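Local coordinates for protein alpha-amylase (Eisenia fetida, PDB 6M4K) that probably hydrolyses internal alpha-1,4-glucosidic linkages in starch-like polysaccharides, as a cold-active, calcium-containing family 13 glycoside hydrolase, at residues N92-Y97 with Q223-A227. Residues are numbered along the deposited sequence; the frame is centred on the assembly and turned at random.
Sequences NNLGVY and QWFPA
Trp224 NE1 donates a nearly straight hydrogen bond of 2.8 Å to Asn93 OD1. The oxygen lies close to the indole plane, yet the donor sits 37° out of the plane of the Asn93 amide. A water donates a second bond to Asn93 OD1 and accepts one from Gln223 NE2, so the oxygen is gripped twice. Asn92 comes over one face of the same indole: its CB lies 3.4 Å from the centroid of the five-membered ring, a CH-pi contact, while ND2 continues above the six-membered ring, 3.3 Å from Trp224 CE3. Asn92 CG lies beside the backbone N, which carries the amide out over the indole; the amide plane is turned 75° from the ring, and ND2 is hydrogen-bonded to the carbonyl oxygen of Gly193. Gln223 NE2 lies over the opposite face of the indole, toward its rim. Replacing Trp224 by an alanine is likely to leave Asn93 OD1 without its indole donor and strip the ring from beneath Asn92 CB and ND2. These contacts join two connections of the TIM barrel: the end of helix 81-93, where Gly95 N bonds to Asn92 O in a Schellman motif before the third barrel strand, 97-102, and the loop leading into the fifth, 232-235. Deeper in, Phe225 CE1 rests over one face of the Tyr97 ring, 3.7 Å from Tyr97 CD1, with the rings inclined at 55°. Ala195 touches both rings, and Leu220 also packs on Phe225. Backbone bonds to Cys43 and Val45 tie Tyr97 into the barrel sheet.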
ATOM      1  N   ASN A  92       3.278 -10.700  15.419  1.00 14.48           N
ATOM      2  CA  ASN A  92       4.165 -11.781  14.998  1.00 14.82           C
ATOM      3  C   ASN A  92       3.707 -13.127  15.541  1.00 13.73           C
ATOM      4  O   ASN A  92       3.742 -14.130  14.819  1.00 15.03           O
ATOM      5  CB  ASN A  92       5.601 -11.506  15.437  1.00 15.09           C
ATOM      6  CG  ASN A  92       6.278 -10.450  14.601  1.00 15.06           C
ATOM      7  OD1 ASN A  92       5.654  -9.824  13.739  1.00 15.64           O
ATOM      8  ND2 ASN A  92       7.574 -10.245  14.841  1.00 15.10           N
ATOM      9  N   ASN A  93       3.283 -13.172  16.808  1.00 15.31           N
ATOM     10  CA  ASN A  93       2.806 -14.432  17.376  1.00 15.56           C
ATOM     11  C   ASN A  93       1.567 -14.946  16.665  1.00 18.46           C
ATOM     12  O   ASN A  93       1.319 -16.157  16.660  1.00 20.05           O
ATOM     13  CB  ASN A  93       2.540 -14.293  18.875  1.00 17.45           C
ATOM     14  CG  ASN A  93       3.813 -14.225  19.692  1.00 17.08           C
ATOM     15  OD1 ASN A  93       4.875 -14.626  19.221  1.00 19.08           O
ATOM     16  ND2 ASN A  93       3.713 -13.721  20.915  1.00 18.99           N
ATOM     17  N   LEU A  94       0.770 -14.052  16.079  1.00 15.91           N
ATOM     18  CA  LEU A  94      -0.396 -14.438  15.290  1.00 16.80           C
ATOM     19  C   LEU A  94      -0.077 -14.695  13.828  1.00 15.39           C
ATOM     20  O   LEU A  94      -0.985 -15.038  13.065  1.00 17.50           O
ATOM     21  CB  LEU A  94      -1.470 -13.353  15.376  1.00 16.56           C
ATOM     22  CG  LEU A  94      -2.198 -13.298  16.713  1.00 19.31           C
ATOM     23  CD1 LEU A  94      -2.920 -11.971  16.855  1.00 21.67           C
ATOM     24  CD2 LEU A  94      -3.184 -14.447  16.794  1.00 25.21           C
ATOM     25  N   GLY A  95       1.174 -14.522  13.412  1.00 15.65           N
ATOM     26  CA  GLY A  95       1.527 -14.721  12.025  1.00 14.41           C
ATOM     27  C   GLY A  95       1.095 -13.603  11.102  1.00 14.83           C
ATOM     28  O   GLY A  95       0.829 -13.853   9.916  1.00 15.35           O
ATOM     29  N   VAL A  96       1.005 -12.378  11.617  1.00 14.85           N
ATOM     30  CA  VAL A  96       0.687 -11.188  10.830  1.00 14.48           C
ATOM     31  C   VAL A  96       1.839 -10.220  11.062  1.00 13.80           C
ATOM     32  O   VAL A  96       2.052  -9.763  12.191  1.00 14.97           O
ATOM     33  CB  VAL A  96      -0.655 -10.573  11.245  1.00 15.09           C
ATOM     34  CG1 VAL A  96      -0.921  -9.309  10.442  1.00 15.02           C
ATOM     35  CG2 VAL A  96      -1.783 -11.578  11.035  1.00 16.29           C
ATOM     36  N   TYR A  97       2.605  -9.935  10.018  1.00 12.62           N
ATOM     37  CA  TYR A  97       3.885  -9.259  10.188  1.00 13.83           C
ATOM     38  C   TYR A  97       3.778  -7.747   9.991  1.00 13.99           C
ATOM     39  O   TYR A  97       2.763  -7.224   9.525  1.00 14.57           O
ATOM     40  CB  TYR A  97       4.942  -9.919   9.297  1.00 14.18           C
ATOM     41  CG  TYR A  97       5.036 -11.393   9.637  1.00 14.05           C
ATOM     42  CD1 TYR A  97       5.263 -11.804  10.949  1.00 15.22           C
ATOM     43  CD2 TYR A  97       4.812 -12.367   8.680  1.00 16.18           C
ATOM     44  CE1 TYR A  97       5.308 -13.142  11.290  1.00 16.37           C
ATOM     45  CE2 TYR A  97       4.868 -13.724   9.013  1.00 17.18           C
ATOM     46  CZ  TYR A  97       5.117 -14.087  10.319  1.00 16.60           C
ATOM     47  OH  TYR A  97       5.158 -15.429  10.641  1.00 19.40           O
ATOM     48  N   GLN A 223      13.273 -15.627  16.469  1.00 15.63           N
ATOM     49  CA  GLN A 223      12.127 -16.000  17.286  1.00 17.36           C
ATOM     50  C   GLN A 223      10.914 -16.306  16.415  1.00 16.78           C
ATOM     51  O   GLN A 223      10.095 -17.161  16.766  1.00 17.72           O
ATOM     52  CB  GLN A 223      11.807 -14.896  18.297  1.00 17.62           C
ATOM     53  CG  GLN A 223      10.706 -15.262  19.285  1.00 20.19           C
ATOM     54  CD  GLN A 223      10.435 -14.164  20.302  1.00 19.31           C
ATOM     55  OE1 GLN A 223      11.319 -13.380  20.635  1.00 21.65           O
ATOM     56  NE2 GLN A 223       9.207 -14.110  20.798  1.00 21.93           N
ATOM     57  N   TRP A 224      10.798 -15.643  15.262  1.00 15.58           N
ATOM     58  CA  TRP A 224       9.642 -15.830  14.387  1.00 16.17           C
ATOM     59  C   TRP A 224      10.023 -16.195  12.959  1.00 16.74           C
ATOM     60  O   TRP A 224       9.272 -16.901  12.273  1.00 19.93           O
ATOM     61  CB  TRP A 224       8.797 -14.553  14.324  1.00 16.80           C
ATOM     62  CG  TRP A 224       8.241 -14.101  15.628  1.00 16.52           C
ATOM     63  CD1 TRP A 224       7.136 -14.589  16.258  1.00 16.57           C
ATOM     64  CD2 TRP A 224       8.744 -13.044  16.451  1.00 15.59           C
ATOM     65  NE1 TRP A 224       6.928 -13.906  17.435  1.00 16.90           N
ATOM     66  CE2 TRP A 224       7.902 -12.953  17.575  1.00 16.30           C
ATOM     67  CE3 TRP A 224       9.832 -12.170  16.351  1.00 18.24           C
ATOM     68  CZ2 TRP A 224       8.112 -12.013  18.591  1.00 16.09           C
ATOM     69  CZ3 TRP A 224      10.035 -11.245  17.356  1.00 17.95           C
ATOM     70  CH2 TRP A 224       9.183 -11.173  18.454  1.00 19.41           C
ATOM     71  N   PHE A 225      11.148 -15.687  12.481  1.00 15.44           N
ATOM     72  CA  PHE A 225      11.483 -15.767  11.070  1.00 16.28           C
ATOM     73  C   PHE A 225      12.565 -16.804  10.821  1.00 18.26           C
ATOM     74  O   PHE A 225      13.356 -17.114  11.717  1.00 18.54           O
ATOM     75  CB  PHE A 225      11.947 -14.395  10.566  1.00 16.62           C
ATOM     76  CG  PHE A 225      10.905 -13.331  10.750  1.00 15.27           C
ATOM     77  CD1 PHE A 225       9.776 -13.321   9.951  1.00 17.15           C
ATOM     78  CD2 PHE A 225      11.020 -12.379  11.745  1.00 15.92           C
ATOM     79  CE1 PHE A 225       8.780 -12.359  10.135  1.00 17.98           C
ATOM     80  CE2 PHE A 225      10.026 -11.415  11.930  1.00 15.92           C
ATOM     81  CZ  PHE A 225       8.910 -11.413  11.119  1.00 17.42           C
ATOM     82  N   PRO A 226      12.625 -17.369   9.617  1.00 17.38           N
ATOM     83  CA  PRO A 226      13.652 -18.377   9.337  1.00 19.50           C
ATOM     84  C   PRO A 226      15.039 -17.772   9.454  1.00 19.42           C
ATOM     85  O   PRO A 226      15.260 -16.591   9.175  1.00 18.15           O
ATOM     86  CB  PRO A 226      13.361 -18.787   7.888  1.00 19.77           C
ATOM     87  CG  PRO A 226      11.915 -18.418   7.663  1.00 21.02           C
ATOM     88  CD  PRO A 226      11.697 -17.182   8.484  1.00 16.91           C
ATOM     89  N   ALA A 227      15.990 -18.603   9.879  1.00 19.79           N
ATOM     90  CA  ALA A 227      17.371 -18.154   9.940  1.00 20.21           C
ATOM     91  C   ALA A 227      17.866 -17.790   8.545  1.00 18.05           C
ATOM     92  O   ALA A 227      17.456 -18.375   7.543  1.00 21.13           O
ATOM     93  CB  ALA A 227      18.261 -19.242  10.548  1.00 24.27           C
TER
HETATM   94  O   HOH W   1       7.127 -16.054  20.096  1.00 25.45           O